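Local atomic coordinates of chloroplastic group IIB intron splicing facilitator CRS2, chloroplastic (Zea mays, PDB entry 1RYB), a protein that is required for the splicing of group IIB introns in chloroplasts, working in complexes with CAF1 or CAF2, and lacks the peptidyl-tRNA hydrolase activity of its family. Residues R34-E40 with E171-I175; P98-I102 with R140-P144. All coordinates share one frame; numbering follows the deposited sequence.

How the contacts relate
Both contacts lie within one peptidyl-tRNA hydrolase domain, on opposite sides of the centre of the chain, with their centres about 23 Å apart and their nearest atoms about 12 Å apart. Contact 2 is nested along the chain inside the loop closed by contact 1. Contact 1 joins the start of helix 37-48, which follows strand 18-22, to the early turns of the long helix 169-192, and includes H35, probable counterpart of the catalytic histidine of active relatives. Contact 2 pairs the loops that lead into strands 102-108 and 145-149, neighbours in the mixed sheet. Strand 102-108 links the two regions: it starts at contact 2, and D107 near its other end bonds H35 of contact 1.

Contact 1: residues R34-E40 with E171-I175; sequences RHNVGFE and ERVQI
E40 and R172 meet end-on, each carboxylate oxygen taking one guanidinium nitrogen. R172 NH1 donates to E40 OE2 at 2.8 Å, using the syn lone pair of that oxygen, and R172 NH2 donates to E40 OE1 at 2.8 Å, also on the syn side but well out of the carboxylate plane. Both oxygens lie in the guanidinium plane, yet the two flat groups are twisted 33° apart. A second salt bridge is built differently: E171 OE1 alone receives R34 NH2, at 2.7 Å, through its syn lone pair, with a weak bond from R34 NE at 3.4 Å, and the carboxylate stands steeply, at 72°, to the guanidinium. Beside the E40–R172 pair, V37 CG2 touches I175 CG2 at 3.8 Å. In this peptidyl-tRNA hydrolase fold, the contact joins the 3-10 turn carrying H35, probable counterpart of the catalytic base of active relatives although CRS2 itself has no hydrolase activity, and the start of helix 37-48 to helix 169-192. Replacing E40 by an alanine would probably leave R172 NH2 without its carboxylate mate and the guanidinium, held by D176 through NH1 alone, more able to turn. R172 reaches across because its chain, with CG anti to the backbone N (chi1 171°), folds back at chi2 and chi3, whereas R34 runs extended from CG to NE. The second shell fixes the other ion pair: the backbone N of S168 also bonds E171 OE1, which therefore has several donors, and R34 NH1 is held by the carbonyl of F162. H35, next to R34 on the same turn, takes no part in the pairing but bonds D107 OD2 through ND1; D107 also lies beside the side chain of V37.

Contact 2: residues P98-I102 with R140-P144; sequences PLRHI and RREFP
L99 reaches from the 3-10 turn of 98-102 into the bend of 140-144, and its atoms can be followed outward. CB leads toward the other loop, with CG anti to the backbone N (chi1 -170°). CG then comes to 3.6 Å from E142 O, at the inverse gamma turn centred on E142. There the branches part. CD1 lies 4.0 Å from F143 CB, obliquely placed to the phenyl ring, and also sits over one face of the R140 guanidinium, off toward its rim. CD2 lies 3.6 Å from the same E142 O, meets R140 CB at 3.7 Å and E142 CB, the aliphatic roots of two charged residues, and comes near E142 OE2. F143 CB faces two carbonyl oxygens, L99 O and I102 O, each 3.3 Å away, while the ring extends to L130, V133 and I134 of helix 128-136. P144 CD rests against both R100 O and I102 O, each at 3.3 Å. P144 also bonds L104 through the backbone, where strands 102-108 and 145-149 begin to run side by side. Between the two segments carbon meets carbon or carbonyl oxygen, which probably makes the contact rely on fit of shape more than on directed polar pairs.

Contact 1: residues R34-E40 with E171-I175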
loop_
_atom_site.group_PDB
_atom_site.type_symbol
_atom_site.label_atom_id
_atom_site.label_comp_id
_atom_site.label_asym_id
_atom_site.label_seq_id
_atom_site.Cartn_x
_atom_site.Cartn_y
_atom_site.Cartn_z
ATOM N N ARG A 34 -6.153 -11.055 -3.151
ATOM C CA ARG A 34 -5.070 -10.369 -3.913
ATOM C C ARG A 34 -5.152 -8.844 -3.815
ATOM O O ARG A 34 -4.109 -8.146 -3.659
ATOM C CB ARG A 34 -5.070 -10.776 -5.376
ATOM C CG ARG A 34 -4.844 -12.298 -5.528
ATOM C CD ARG A 34 -4.480 -12.640 -7.000
ATOM N NE ARG A 34 -4.139 -14.066 -7.257
ATOM C CZ ARG A 34 -5.069 -15.042 -7.412
ATOM N NH1 ARG A 34 -6.378 -14.763 -7.328
ATOM N NH2 ARG A 34 -4.647 -16.327 -7.605
ATOM N N HIS A 35 -6.356 -8.333 -3.962
ATOM C CA HIS A 35 -6.561 -6.878 -3.878
ATOM C C HIS A 35 -6.276 -6.318 -2.469
ATOM O O HIS A 35 -6.253 -5.102 -2.298
ATOM C CB HIS A 35 -8.033 -6.578 -4.244
ATOM C CG HIS A 35 -8.319 -5.331 -5.085
ATOM N ND1 HIS A 35 -7.401 -4.788 -5.916
ATOM C CD2 HIS A 35 -9.465 -4.629 -5.211
ATOM C CE1 HIS A 35 -7.958 -3.761 -6.520
ATOM N NE2 HIS A 35 -9.206 -3.627 -6.083
ATOM N N ASN A 36 -6.062 -7.164 -1.474
ATOM C CA ASN A 36 -5.706 -6.713 -0.126
ATOM C C ASN A 36 -4.236 -6.831 0.185
ATOM O O ASN A 36 -3.837 -6.654 1.306
ATOM C CB ASN A 36 -6.447 -7.547 0.929
ATOM C CG ASN A 36 -7.769 -6.878 1.296
ATOM O OD1 ASN A 36 -8.434 -6.229 0.483
ATOM N ND2 ASN A 36 -8.114 -6.904 2.562
ATOM N N VAL A 37 -3.371 -7.200 -0.786
ATOM C CA VAL A 37 -1.994 -7.392 -0.443
ATOM C C VAL A 37 -1.347 -6.135 0.117
ATOM O O VAL A 37 -0.390 -6.245 0.837
ATOM C CB VAL A 37 -1.218 -8.016 -1.635
ATOM C CG1 VAL A 37 -1.040 -7.051 -2.813
ATOM C CG2 VAL A 37 0.114 -8.688 -1.247
ATOM N N GLY A 38 -1.810 -4.956 -0.277
ATOM C CA GLY A 38 -1.264 -3.761 0.354
ATOM C C GLY A 38 -1.479 -3.743 1.853
ATOM O O GLY A 38 -0.656 -3.243 2.636
ATOM N N PHE A 39 -2.608 -4.233 2.264
ATOM C CA PHE A 39 -2.893 -4.376 3.708
ATOM C C PHE A 39 -1.843 -5.325 4.362
ATOM O O PHE A 39 -1.289 -5.080 5.446
ATOM C CB PHE A 39 -4.279 -5.039 3.900
ATOM C CG PHE A 39 -5.477 -4.069 3.965
ATOM C CD1 PHE A 39 -5.375 -2.729 3.581
ATOM C CD2 PHE A 39 -6.695 -4.532 4.470
ATOM C CE1 PHE A 39 -6.499 -1.904 3.690
ATOM C CE2 PHE A 39 -7.829 -3.725 4.593
ATOM C CZ PHE A 39 -7.722 -2.401 4.178
ATOM N N GLU A 40 -1.538 -6.452 3.672
ATOM C CA GLU A 40 -0.545 -7.373 4.222
ATOM C C GLU A 40 0.778 -6.701 4.425
ATOM O O GLU A 40 1.492 -6.937 5.388
ATOM C CB GLU A 40 -0.353 -8.594 3.268
ATOM C CG GLU A 40 -1.654 -9.496 3.179
ATOM C CD GLU A 40 -1.333 -10.793 2.457
ATOM O OE1 GLU A 40 -1.967 -11.217 1.532
ATOM O OE2 GLU A 40 -0.193 -11.299 2.788
ATOM N N GLU A 171 1.746 -18.915 -5.242
ATOM C CA GLU A 171 1.749 -17.436 -5.245
ATOM C C GLU A 171 2.055 -16.953 -3.921
ATOM O O GLU A 171 2.857 -16.038 -3.740
ATOM C CB GLU A 171 0.414 -16.899 -5.697
ATOM C CG GLU A 171 0.318 -17.087 -7.218
ATOM C CD GLU A 171 -1.092 -16.971 -7.705
ATOM O OE1 GLU A 171 -2.007 -16.644 -6.978
ATOM O OE2 GLU A 171 -1.211 -17.136 -9.013
ATOM N N ARG A 172 1.491 -17.629 -2.974
ATOM C CA ARG A 172 1.674 -17.265 -1.574
ATOM C C ARG A 172 3.137 -17.247 -1.122
ATOM O O ARG A 172 3.592 -16.370 -0.389
ATOM C CB ARG A 172 0.758 -18.133 -0.714
ATOM C CG ARG A 172 0.986 -18.038 0.777
ATOM C CD ARG A 172 1.224 -16.607 1.216
ATOM N NE ARG A 172 -0.016 -15.860 1.221
ATOM C CZ ARG A 172 -0.142 -14.499 1.532
ATOM N NH1 ARG A 172 0.837 -13.701 1.857
ATOM N NH2 ARG A 172 -1.342 -13.961 1.483
ATOM N N VAL A 173 3.885 -18.222 -1.545
ATOM C CA VAL A 173 5.270 -18.316 -1.154
ATOM C C VAL A 173 6.023 -17.120 -1.719
ATOM O O VAL A 173 6.920 -16.518 -1.089
ATOM C CB VAL A 173 5.838 -19.636 -1.738
ATOM C CG1 VAL A 173 7.361 -19.652 -1.696
ATOM C CG2 VAL A 173 5.323 -20.849 -0.939
ATOM N N GLN A 174 5.638 -16.722 -2.907
ATOM C CA GLN A 174 6.329 -15.584 -3.480
ATOM C C GLN A 174 5.863 -14.302 -2.817
ATOM O O GLN A 174 6.635 -13.354 -2.634
ATOM C CB GLN A 174 6.031 -15.487 -4.934
ATOM C CG GLN A 174 6.599 -16.649 -5.771
ATOM C CD GLN A 174 6.033 -16.703 -7.165
ATOM O OE1 GLN A 174 4.868 -16.295 -7.451
ATOM N NE2 GLN A 174 6.755 -17.391 -7.994
ATOM N N ILE A 175 4.603 -14.234 -2.496
ATOM C CA ILE A 175 4.135 -12.971 -1.849
ATOM C C ILE A 175 4.834 -12.817 -0.497
ATOM O O ILE A 175 5.291 -11.763 -0.100
ATOM C CB ILE A 175 2.610 -12.957 -1.639
ATOM C CG1 ILE A 175 1.836 -12.906 -2.975
ATOM C CG2 ILE A 175 2.252 -11.831 -0.710
ATOM C CD1 ILE A 175 2.206 -11.739 -3.910
#

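Contact 2: residues P98-I102 with R140-P144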
loop_
_atom_site.group_PDB
_atom_site.type_symbol
_atom_site.label_atom_id
_atom_site.label_comp_id
_atom_site.label_asym_id
_atom_site.label_seq_id
_atom_site.Cartn_x
_atom_site.Cartn_y
_atom_site.Cartn_z
ATOM N N PRO A 98 3.409 15.877 3.847
ATOM C CA PRO A 98 3.541 16.355 2.463
ATOM C C PRO A 98 3.343 15.244 1.441
ATOM O O PRO A 98 3.675 14.025 1.687
ATOM C CB PRO A 98 4.983 16.825 2.321
ATOM C CG PRO A 98 5.740 16.155 3.450
ATOM C CD PRO A 98 4.708 15.816 4.512
ATOM N N LEU A 99 2.908 15.664 0.255
ATOM C CA LEU A 99 2.712 14.746 -0.872
ATOM C C LEU A 99 3.826 13.704 -1.016
ATOM O O LEU A 99 3.601 12.547 -1.163
ATOM C CB LEU A 99 2.616 15.531 -2.175
ATOM C CG LEU A 99 2.174 14.660 -3.339
ATOM C CD1 LEU A 99 0.766 14.245 -3.128
ATOM C CD2 LEU A 99 2.216 15.467 -4.637
ATOM N N ARG A 100 5.028 14.172 -1.000
ATOM C CA ARG A 100 6.187 13.352 -1.242
ATOM C C ARG A 100 6.405 12.296 -0.217
ATOM O O ARG A 100 7.235 11.406 -0.481
ATOM C CB ARG A 100 7.464 14.195 -1.377
ATOM C CG ARG A 100 7.841 14.917 -0.074
ATOM C CD ARG A 100 9.070 15.848 -0.204
ATOM N NE ARG A 100 9.426 16.573 1.032
ATOM C CZ ARG A 100 8.711 17.613 1.521
ATOM N NH1 ARG A 100 9.036 18.282 2.662
ATOM N NH2 ARG A 100 7.623 17.963 0.855
ATOM N N HIS A 101 5.669 12.403 0.914
ATOM C CA HIS A 101 5.806 11.435 2.014
ATOM C C HIS A 101 4.554 10.602 2.216
ATOM O O HIS A 101 4.373 9.958 3.262
ATOM C CB HIS A 101 6.146 12.150 3.332
ATOM C CG HIS A 101 7.540 12.617 3.379
ATOM N ND1 HIS A 101 8.023 13.275 4.487
ATOM C CD2 HIS A 101 8.564 12.524 2.438
ATOM C CE1 HIS A 101 9.329 13.578 4.212
ATOM N NE2 HIS A 101 9.658 13.131 2.969
ATOM N N ILE A 102 3.676 10.650 1.222
ATOM C CA ILE A 102 2.479 9.838 1.254
ATOM C C ILE A 102 2.789 8.628 0.423
ATOM O O ILE A 102 2.801 8.712 -0.821
ATOM C CB ILE A 102 1.290 10.563 0.626
ATOM C CG1 ILE A 102 0.999 11.882 1.409
ATOM C CG2 ILE A 102 0.068 9.632 0.656
ATOM C CD1 ILE A 102 -0.100 12.702 0.774
ATOM N N ARG A 140 -2.991 15.416 -7.745
ATOM C CA ARG A 140 -1.563 15.230 -7.710
ATOM C C ARG A 140 -1.096 13.767 -7.761
ATOM O O ARG A 140 -1.608 12.895 -7.100
ATOM C CB ARG A 140 -0.979 15.919 -6.508
ATOM C CG ARG A 140 -1.407 17.369 -6.471
ATOM C CD ARG A 140 -0.784 18.176 -5.346
ATOM N NE ARG A 140 -1.377 17.912 -4.028
ATOM C CZ ARG A 140 -0.910 18.439 -2.884
ATOM N NH1 ARG A 140 -1.494 18.158 -1.696
ATOM N NH2 ARG A 140 0.160 19.282 -2.942
ATOM N N ARG A 141 -0.054 13.532 -8.484
ATOM C CA ARG A 141 0.464 12.200 -8.683
ATOM C C ARG A 141 1.865 11.996 -8.177
ATOM O O ARG A 141 2.351 10.898 -8.197
ATOM C CB ARG A 141 0.495 11.865 -10.156
ATOM C CG ARG A 141 -0.938 11.800 -10.661
ATOM C CD ARG A 141 -1.066 11.277 -12.108
ATOM N NE ARG A 141 -0.351 12.063 -13.116
ATOM C CZ ARG A 141 -0.805 13.187 -13.701
ATOM N NH1 ARG A 141 -1.994 13.708 -13.410
ATOM N NH2 ARG A 141 -0.034 13.794 -14.596
ATOM N N GLU A 142 2.502 13.041 -7.724
ATOM C CA GLU A 142 3.867 12.929 -7.325
ATOM C C GLU A 142 4.090 12.402 -5.917
ATOM O O GLU A 142 4.841 13.006 -5.103
ATOM C CB GLU A 142 4.690 14.226 -7.585
ATOM C CG GLU A 142 4.567 14.805 -9.035
ATOM C CD GLU A 142 3.162 15.233 -9.471
ATOM O OE1 GLU A 142 2.758 15.081 -10.618
ATOM O OE2 GLU A 142 2.442 15.848 -8.527
ATOM N N PHE A 143 3.442 11.310 -5.645
ATOM C CA PHE A 143 3.647 10.654 -4.381
ATOM C C PHE A 143 4.281 9.282 -4.648
ATOM O O PHE A 143 4.024 8.662 -5.649
ATOM C CB PHE A 143 2.357 10.581 -3.511
ATOM C CG PHE A 143 1.208 9.891 -4.178
ATOM C CD1 PHE A 143 1.033 8.510 -4.066
ATOM C CD2 PHE A 143 0.313 10.624 -4.959
ATOM C CE1 PHE A 143 -0.025 7.853 -4.694
ATOM C CE2 PHE A 143 -0.740 9.982 -5.610
ATOM C CZ PHE A 143 -0.900 8.597 -5.482
ATOM N N PRO A 144 5.087 8.793 -3.747
ATOM C CA PRO A 144 5.690 7.499 -3.952
ATOM C C PRO A 144 4.706 6.299 -3.793
ATOM O O PRO A 144 3.789 6.340 -3.000
ATOM C CB PRO A 144 6.755 7.369 -2.870
ATOM C CG PRO A 144 6.332 8.368 -1.818
ATOM C CD PRO A 144 5.538 9.436 -2.503
#